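Local coordinates for colicin-M immunity protein (Escherichia coli, PDB 4AEQ) that protects the bacterial cell that harbours the colicin M plasmid against being killed by colicin M, at residues A[36-41]-A[78-83]; A[54-59]-A[65-70]. All coordinates share one frame; numbering follows the deposited sequence.

Along the chain the four segments come in the order 36-41, 54-59, 65-70, 78-83, so both halves of interaction 2 fall between those of interaction 1. The centres of the two contacts lie about 23 Å apart, yet they meet in one antiparallel four-stranded sheet: interaction 1 packs the end of helix 17-42 against strand 79-87, and interaction 2 lays the loop after strand 48-51 alongside strand 66-74. These two strands are neighbours, and Tyr83 CB packs 3.6 Å from Leu68 CD1 between them. Both contacts also touch the second subunit, which ties the sheet and its surroundings to the domain-swapped dimer of this YebF/Cmi-family domain.

Interaction 1. Residues A[36-41]-A[78-83]; sequences DNDVQL and GKRMYY
Asp38 on the helix and Tyr82 on the strand reach for each other from opposite directions, and the phenol gives a hydrogen bond from Tyr82 OH to Asp38 OD2. At 2.4 Å it is very short, so its exact length is doubtful. OD2 lies in the plane of the ring, at its edge, while the carboxylate itself is turned 76° from that plane. The other oxygen is used by Arg80, which crosses the aspartate at about a right angle: NE makes a weak hydrogen bond and salt bridge to Asp38 OD1 at 3.4 Å, with the two flat groups 77° apart. A buried carboxylate thus has a partner for each oxygen. These groups join the last turns of helix 17-42 to strand 79-87 of the antiparallel sheet, where Arg80 and Tyr82 lie on the same face. With CG anti to the backbone N (chi1 -177°), Arg80 lays CG 3.6 Å above one face of the Tyr82 ring, toward the rim, and a bend at chi2 carries NE toward the carboxylate. Tyr28 of the second subunit meets that tyrosine edge-to-face. In the loop before the strand, Leu41 O comes within 3.6 Å of Gly78 N, where glycine leaves room for the carbonyl.

Interaction 2. Residues A[54-59]-A[65-70]; sequences IERSLT and KTLLVP
Leu67 lies against the guanidinium of Arg56, its CD2 methyl placed over the centre of one face, 3.7 Å from Arg56 CZ. A flat, delocalised cation suits this place because its face can pack on a leucine while its N-H groups point outward at the edge. A bend at chi3 (-59°) helps to turn the group this way. Ile54, buried, spreads its branches along the strand: CD1 touches Val69 CG2 at 4.0 Å, CG1 faces Pro70 CD at 4.2 Å, and CG2 rests by the carbonyl oxygen of Leu68. Between the two backbones, two waters complete the contact. One accepts from Glu55 N (2.8 Å) and donates to Leu68 O (2.7 Å); the other donates to Glu55 O (2.6 Å) and accepts from Leu68 N (2.9 Å). On the side to which the side chains reach, away from the waters, stands the second subunit, where Asp17 forms a salt bridge to Arg56 NH1, Val15 O accepts a hydrogen bond from the same nitrogen, and Ala20 and Val24 pack on Leu67 and Val69. The loop after strand 48-51 thus runs antiparallel beside strand 66-74, two waters replacing direct bonds, and is not a further strand of the antiparallel sheet.

Interaction 1. Residues A[36-41]-A[78-83]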
ATOM      1  N   ASP A  36       0.058  -2.753 -12.037  1.00 26.05           N
ATOM      2  CA  ASP A  36       0.104  -3.442 -13.325  1.00 28.53           C
ATOM      3  C   ASP A  36       0.651  -2.516 -14.407  1.00 25.72           C
ATOM      4  O   ASP A  36       1.528  -2.898 -15.194  1.00 27.31           O
ATOM      5  CB  ASP A  36      -1.267  -3.959 -13.745  1.00 34.12           C
ATOM      6  CG  ASP A  36      -1.202  -4.791 -15.013  1.00 39.86           C
ATOM      7  OD1 ASP A  36      -0.433  -5.777 -15.029  1.00 41.59           O
ATOM      8  OD2 ASP A  36      -1.895  -4.453 -15.994  1.00 41.14           O
ATOM      9  N   ASN A  37       0.126  -1.295 -14.447  1.00 25.18           N
ATOM     10  CA  ASN A  37       0.599  -0.328 -15.421  1.00 25.75           C
ATOM     11  C   ASN A  37       2.103  -0.117 -15.309  1.00 27.40           C
ATOM     12  O   ASN A  37       2.810  -0.201 -16.308  1.00 26.55           O
ATOM     13  CB  ASN A  37      -0.163   0.993 -15.315  1.00 28.78           C
ATOM     14  CG  ASN A  37      -1.577   0.890 -15.856  1.00 33.14           C
ATOM     15  OD1 ASN A  37      -2.018  -0.182 -16.280  1.00 34.67           O
ATOM     16  ND2 ASN A  37      -2.300   2.002 -15.835  1.00 32.74           N
ATOM     17  N   ASP A  38       2.603   0.136 -14.103  1.00 23.62           N
ATOM     18  CA  ASP A  38       4.044   0.330 -13.932  1.00 21.00           C
ATOM     19  C   ASP A  38       4.864  -0.860 -14.430  1.00 21.30           C
ATOM     20  O   ASP A  38       5.916  -0.679 -15.053  1.00 22.00           O
ATOM     21  CB  ASP A  38       4.394   0.677 -12.480  1.00 24.97           C
ATOM     22  CG  ASP A  38       4.200   2.153 -12.172  1.00 31.44           C
ATOM     23  OD1 ASP A  38       3.714   2.883 -13.061  1.00 31.51           O
ATOM     24  OD2 ASP A  38       4.528   2.583 -11.045  1.00 32.79           O
ATOM     25  N   VAL A  39       4.388  -2.074 -14.168  1.00 22.88           N
ATOM     26  CA  VAL A  39       5.115  -3.249 -14.643  1.00 21.88           C
ATOM     27  C   VAL A  39       5.143  -3.299 -16.170  1.00 25.46           C
ATOM     28  O   VAL A  39       6.203  -3.487 -16.770  1.00 25.82           O
ATOM     29  CB  VAL A  39       4.524  -4.563 -14.091  1.00 22.68           C
ATOM     30  CG1 VAL A  39       5.160  -5.762 -14.784  1.00 25.28           C
ATOM     31  CG2 VAL A  39       4.728  -4.646 -12.592  1.00 21.85           C
ATOM     32  N   GLN A  40       3.985  -3.126 -16.803  1.00 25.40           N
ATOM     33  CA  GLN A  40       3.924  -3.161 -18.264  1.00 28.90           C
ATOM     34  C   GLN A  40       4.763  -2.041 -18.892  1.00 26.13           C
ATOM     35  O   GLN A  40       5.275  -2.188 -19.998  1.00 27.07           O
ATOM     36  CB  GLN A  40       2.475  -3.076 -18.742  1.00 37.41           C
ATOM     37  CG  GLN A  40       1.790  -1.788 -18.325  1.00 50.30           C
ATOM     38  CD  GLN A  40       0.371  -1.687 -18.836  1.00 61.27           C
ATOM     39  OE1 GLN A  40      -0.248  -2.692 -19.184  1.00 66.16           O
ATOM     40  NE2 GLN A  40      -0.156  -0.469 -18.882  1.00 63.72           N
ATOM     41  N   LEU A  41       4.908  -0.930 -18.176  1.00 23.04           N
ATOM     42  CA  LEU A  41       5.659   0.225 -18.674  1.00 24.92           C
ATOM     43  C   LEU A  41       7.169   0.044 -18.572  1.00 22.79           C
ATOM     44  O   LEU A  41       7.922   0.404 -19.482  1.00 25.96           O
ATOM     45  CB  LEU A  41       5.279   1.470 -17.880  1.00 33.69           C
ATOM     46  CG  LEU A  41       3.889   2.076 -18.062  1.00 42.91           C
ATOM     47  CD1 LEU A  41       2.974   1.226 -18.954  1.00 42.69           C
ATOM     48  CD2 LEU A  41       3.271   2.330 -16.690  1.00 47.09           C
ATOM     49  N   GLY A  78      11.459   1.023 -20.134  1.00 19.03           N
ATOM     50  CA  GLY A  78      11.243   2.370 -19.638  1.00 20.46           C
ATOM     51  C   GLY A  78      11.755   2.673 -18.245  1.00 18.49           C
ATOM     52  O   GLY A  78      12.473   1.880 -17.638  1.00 23.35           O
ATOM     53  N   LYS A  79      11.376   3.843 -17.743  1.00 17.36           N
ATOM     54  CA  LYS A  79      11.900   4.361 -16.487  1.00 20.22           C
ATOM     55  C   LYS A  79      10.823   5.216 -15.827  1.00 18.80           C
ATOM     56  O   LYS A  79      10.078   5.905 -16.515  1.00 17.73           O
ATOM     57  CB  LYS A  79      13.142   5.207 -16.778  1.00 30.23           C
ATOM     58  CG  LYS A  79      14.012   5.525 -15.581  1.00 36.74           C
ATOM     59  CD  LYS A  79      15.406   5.927 -16.046  1.00 42.71           C
ATOM     60  CE  LYS A  79      16.327   6.247 -14.877  1.00 46.47           C
ATOM     61  NZ  LYS A  79      17.763   6.194 -15.278  1.00 50.09           N
ATOM     62  N   ARG A  80      10.739   5.176 -14.502  1.00 16.75           N
ATOM     63  CA  ARG A  80       9.718   5.942 -13.796  1.00 17.91           C
ATOM     64  C   ARG A  80      10.249   6.524 -12.494  1.00 16.81           C
ATOM     65  O   ARG A  80      10.974   5.858 -11.760  1.00 19.29           O
ATOM     66  CB  ARG A  80       8.501   5.063 -13.499  1.00 22.48           C
ATOM     67  CG  ARG A  80       7.348   5.787 -12.819  1.00 30.34           C
ATOM     68  CD  ARG A  80       6.150   5.899 -13.751  1.00 37.77           C
ATOM     69  NE  ARG A  80       4.892   6.078 -13.030  1.00 43.58           N
ATOM     70  CZ  ARG A  80       4.248   7.234 -12.918  1.00 49.66           C
ATOM     71  NH1 ARG A  80       4.738   8.330 -13.483  1.00 51.93           N
ATOM     72  NH2 ARG A  80       3.109   7.294 -12.242  1.00 52.37           N
ATOM     73  N   MET A  81       9.874   7.767 -12.216  1.00 15.74           N
ATOM     74  CA  MET A  81      10.222   8.430 -10.963  1.00 17.37           C
ATOM     75  C   MET A  81       9.157   8.172  -9.903  1.00 16.70           C
ATOM     76  O   MET A  81       7.966   8.189 -10.198  1.00 18.76           O
ATOM     77  CB  MET A  81      10.347   9.934 -11.191  1.00 22.95           C
ATOM     78  CG  MET A  81      10.390  10.743  -9.909  1.00 25.82           C
ATOM     79  SD  MET A  81      12.041  10.738  -9.209  1.00 35.64           S
ATOM     80  CE  MET A  81      12.873  11.783 -10.396  1.00 27.23           C
ATOM     81  N   TYR A  82       9.589   7.936  -8.667  1.00 16.23           N
ATOM     82  CA  TYR A  82       8.673   7.741  -7.547  1.00 16.86           C
ATOM     83  C   TYR A  82       9.116   8.536  -6.334  1.00 16.75           C
ATOM     84  O   TYR A  82      10.314   8.786  -6.148  1.00 15.31           O
ATOM     85  CB  TYR A  82       8.651   6.279  -7.113  1.00 17.76           C
ATOM     86  CG  TYR A  82       8.188   5.283  -8.137  1.00 18.39           C
ATOM     87  CD1 TYR A  82       9.094   4.669  -8.990  1.00 17.97           C
ATOM     88  CD2 TYR A  82       6.852   4.919  -8.223  1.00 22.03           C
ATOM     89  CE1 TYR A  82       8.679   3.735  -9.915  1.00 19.92           C
ATOM     90  CE2 TYR A  82       6.427   3.987  -9.150  1.00 21.30           C
ATOM     91  CZ  TYR A  82       7.348   3.399  -9.992  1.00 22.87           C
ATOM     92  OH  TYR A  82       6.946   2.466 -10.917  1.00 27.76           O
ATOM     93  N   TYR A  83       8.150   8.905  -5.498  1.00 17.05           N
ATOM     94  CA  TYR A  83       8.455   9.335  -4.147  1.00 19.10           C
ATOM     95  C   TYR A  83       7.744   8.368  -3.221  1.00 19.80           C
ATOM     96  O   TYR A  83       6.519   8.388  -3.110  1.00 24.73           O
ATOM     97  CB  TYR A  83       7.904  10.740  -3.915  1.00 24.05           C
ATOM     98  CG  TYR A  83       8.384  11.756  -4.928  1.00 27.05           C
ATOM     99  CD1 TYR A  83       7.758  11.891  -6.162  1.00 31.83           C
ATOM    100  CD2 TYR A  83       9.469  12.574  -4.653  1.00 28.36           C
ATOM    101  CE1 TYR A  83       8.202  12.815  -7.090  1.00 34.35           C
ATOM    102  CE2 TYR A  83       9.916  13.500  -5.570  1.00 29.86           C
ATOM    103  CZ  TYR A  83       9.282  13.618  -6.787  1.00 35.26           C
ATOM    104  OH  TYR A  83       9.728  14.541  -7.703  1.00 40.84           O
TER

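Interaction 2. Residues A[54-59]-A[65-70]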
ATOM      1  N   ILE A  54      17.792  12.041  -0.085  1.00 25.34           N
ATOM      2  CA  ILE A  54      16.687  12.177   0.848  1.00 26.23           C
ATOM      3  C   ILE A  54      16.790  13.498   1.605  1.00 30.33           C
ATOM      4  O   ILE A  54      17.816  13.786   2.225  1.00 31.34           O
ATOM      5  CB  ILE A  54      16.677  11.020   1.863  1.00 26.51           C
ATOM      6  CG1 ILE A  54      16.414   9.688   1.153  1.00 21.80           C
ATOM      7  CG2 ILE A  54      15.640  11.269   2.951  1.00 29.26           C
ATOM      8  CD1 ILE A  54      16.510   8.477   2.061  1.00 19.56           C
ATOM      9  N   GLU A  55      15.734  14.304   1.543  1.00 27.61           N
ATOM     10  CA  GLU A  55      15.673  15.535   2.331  1.00 30.66           C
ATOM     11  C   GLU A  55      14.901  15.287   3.617  1.00 25.91           C
ATOM     12  O   GLU A  55      13.698  15.038   3.594  1.00 25.84           O
ATOM     13  CB  GLU A  55      14.990  16.665   1.554  1.00 35.21           C
ATOM     14  CG  GLU A  55      15.699  17.080   0.289  1.00 40.82           C
ATOM     15  CD  GLU A  55      17.174  17.324   0.509  1.00 50.17           C
ATOM     16  OE1 GLU A  55      17.551  17.848   1.582  1.00 52.05           O
ATOM     17  OE2 GLU A  55      17.960  16.975  -0.392  1.00 56.17           O
ATOM     18  N   ARG A  56      15.593  15.359   4.743  1.00 24.65           N
ATOM     19  CA  ARG A  56      14.929  15.236   6.028  1.00 24.55           C
ATOM     20  C   ARG A  56      15.354  16.389   6.916  1.00 23.43           C
ATOM     21  O   ARG A  56      16.460  16.914   6.773  1.00 24.05           O
ATOM     22  CB  ARG A  56      15.245  13.887   6.677  1.00 26.63           C
ATOM     23  CG  ARG A  56      16.723  13.553   6.734  1.00 28.12           C
ATOM     24  CD  ARG A  56      16.932  12.067   6.989  1.00 26.09           C
ATOM     25  NE  ARG A  56      16.311  11.634   8.237  1.00 26.90           N
ATOM     26  CZ  ARG A  56      16.280  10.372   8.658  1.00 25.36           C
ATOM     27  NH1 ARG A  56      16.836   9.410   7.933  1.00 21.77           N
ATOM     28  NH2 ARG A  56      15.696  10.070   9.808  1.00 22.46           N
ATOM     29  N   SER A  57      14.473  16.789   7.825  1.00 23.76           N
ATOM     30  CA  SER A  57      14.745  17.928   8.685  1.00 30.69           C
ATOM     31  C   SER A  57      15.960  17.652   9.561  1.00 33.85           C
ATOM     32  O   SER A  57      16.095  16.566  10.125  1.00 33.61           O
ATOM     33  CB  SER A  57      13.526  18.255   9.551  1.00 35.30           C
ATOM     34  OG  SER A  57      13.691  19.495  10.216  1.00 40.30           O
ATOM     35  N   LEU A  58      16.848  18.635   9.657  1.00 31.96           N
ATOM     36  CA  LEU A  58      18.030  18.515  10.502  1.00 35.27           C
ATOM     37  C   LEU A  58      17.734  18.986  11.921  1.00 37.42           C
ATOM     38  O   LEU A  58      18.542  18.796  12.826  1.00 42.53           O
ATOM     39  CB  LEU A  58      19.202  19.306   9.914  1.00 36.12           C
ATOM     40  CG  LEU A  58      19.757  18.802   8.578  1.00 37.97           C
ATOM     41  CD1 LEU A  58      20.935  19.652   8.119  1.00 40.18           C
ATOM     42  CD2 LEU A  58      20.161  17.339   8.689  1.00 39.58           C
ATOM     43  N   THR A  59      16.570  19.599  12.109  1.00 36.55           N
ATOM     44  CA  THR A  59      16.171  20.095  13.421  1.00 42.21           C
ATOM     45  C   THR A  59      14.816  19.538  13.838  1.00 40.94           C
ATOM     46  O   THR A  59      13.979  19.224  12.992  1.00 34.71           O
ATOM     47  CB  THR A  59      16.099  21.635  13.451  1.00 46.07           C
ATOM     48  OG1 THR A  59      15.237  22.096  12.401  1.00 43.95           O
ATOM     49  CG2 THR A  59      17.481  22.240  13.275  1.00 48.65           C
ATOM     50  N   LYS A  65       7.142  12.349  11.234  1.00 27.24           N
ATOM     51  CA  LYS A  65       6.350  11.129  11.131  1.00 27.35           C
ATOM     52  C   LYS A  65       6.585  10.344   9.837  1.00 27.04           C
ATOM     53  O   LYS A  65       6.167   9.191   9.714  1.00 25.31           O
ATOM     54  CB  LYS A  65       4.867  11.454  11.309  1.00 32.54           C
ATOM     55  CG  LYS A  65       4.534  12.046  12.676  1.00 36.03           C
ATOM     56  CD  LYS A  65       4.856  11.059  13.790  1.00 39.41           C
ATOM     57  CE  LYS A  65       4.531  11.623  15.169  1.00 44.97           C
ATOM     58  NZ  LYS A  65       5.678  12.368  15.764  1.00 45.89           N
ATOM     59  N   THR A  66       7.279  10.960   8.887  1.00 26.44           N
ATOM     60  CA  THR A  66       7.425  10.371   7.561  1.00 28.65           C
ATOM     61  C   THR A  66       8.768  10.715   6.936  1.00 27.42           C
ATOM     62  O   THR A  66       9.262  11.836   7.076  1.00 27.48           O
ATOM     63  CB  THR A  66       6.301  10.851   6.612  1.00 34.94           C
ATOM     64  OG1 THR A  66       5.030  10.410   7.106  1.00 38.98           O
ATOM     65  CG2 THR A  66       6.509  10.301   5.212  1.00 35.77           C
ATOM     66  N   LEU A  67       9.356   9.746   6.245  1.00 20.54           N
ATOM     67  CA  LEU A  67      10.559   9.995   5.468  1.00 18.64           C
ATOM     68  C   LEU A  67      10.216   9.910   3.994  1.00 16.45           C
ATOM     69  O   LEU A  67       9.625   8.931   3.547  1.00 17.65           O
ATOM     70  CB  LEU A  67      11.644   8.968   5.792  1.00 17.35           C
ATOM     71  CG  LEU A  67      12.294   9.041   7.173  1.00 19.73           C
ATOM     72  CD1 LEU A  67      13.414   8.009   7.273  1.00 17.38           C
ATOM     73  CD2 LEU A  67      12.821  10.443   7.434  1.00 22.01           C
ATOM     74  N   LEU A  68      10.589  10.929   3.236  1.00 16.77           N
ATOM     75  CA  LEU A  68      10.328  10.926   1.804  1.00 17.62           C
ATOM     76  C   LEU A  68      11.560  10.405   1.070  1.00 15.52           C
ATOM     77  O   LEU A  68      12.608  11.043   1.072  1.00 16.18           O
ATOM     78  CB  LEU A  68       9.970  12.337   1.329  1.00 22.25           C
ATOM     79  CG  LEU A  68       9.562  12.505  -0.136  1.00 25.31           C
ATOM     80  CD1 LEU A  68       8.336  11.665  -0.446  1.00 26.66           C
ATOM     81  CD2 LEU A  68       9.299  13.972  -0.444  1.00 28.67           C
ATOM     82  N   VAL A  69      11.423   9.239   0.448  1.00 11.84           N
ATOM     83  CA  VAL A  69      12.509   8.601  -0.264  1.00 12.70           C
ATOM     84  C   VAL A  69      12.197   8.603  -1.752  1.00 12.67           C
ATOM     85  O   VAL A  69      11.397   7.797  -2.230  1.00 15.13           O
ATOM     86  CB  VAL A  69      12.628   7.137   0.190  1.00 12.27           C
ATOM     87  CG1 VAL A  69      13.801   6.446  -0.489  1.00 15.63           C
ATOM     88  CG2 VAL A  69      12.745   7.063   1.713  1.00 16.04           C
ATOM     89  N   PRO A  70      12.856   9.498  -2.497  1.00 15.02           N
ATOM     90  CA  PRO A  70      12.725   9.540  -3.953  1.00 15.75           C
ATOM     91  C   PRO A  70      13.568   8.459  -4.600  1.00 16.60           C
ATOM     92  O   PRO A  70      14.668   8.177  -4.122  1.00 14.70           O
ATOM     93  CB  PRO A  70      13.264  10.924  -4.308  1.00 16.94           C
ATOM     94  CG  PRO A  70      14.264  11.208  -3.246  1.00 19.32           C
ATOM     95  CD  PRO A  70      13.733  10.567  -1.989  1.00 16.01           C
TER
HETATM   96  O   HOH W   1      13.265  13.599   0.389  1.00 20.89           O
HETATM   97  O   HOH W   2      11.991  13.175   4.324  1.00 25.40           O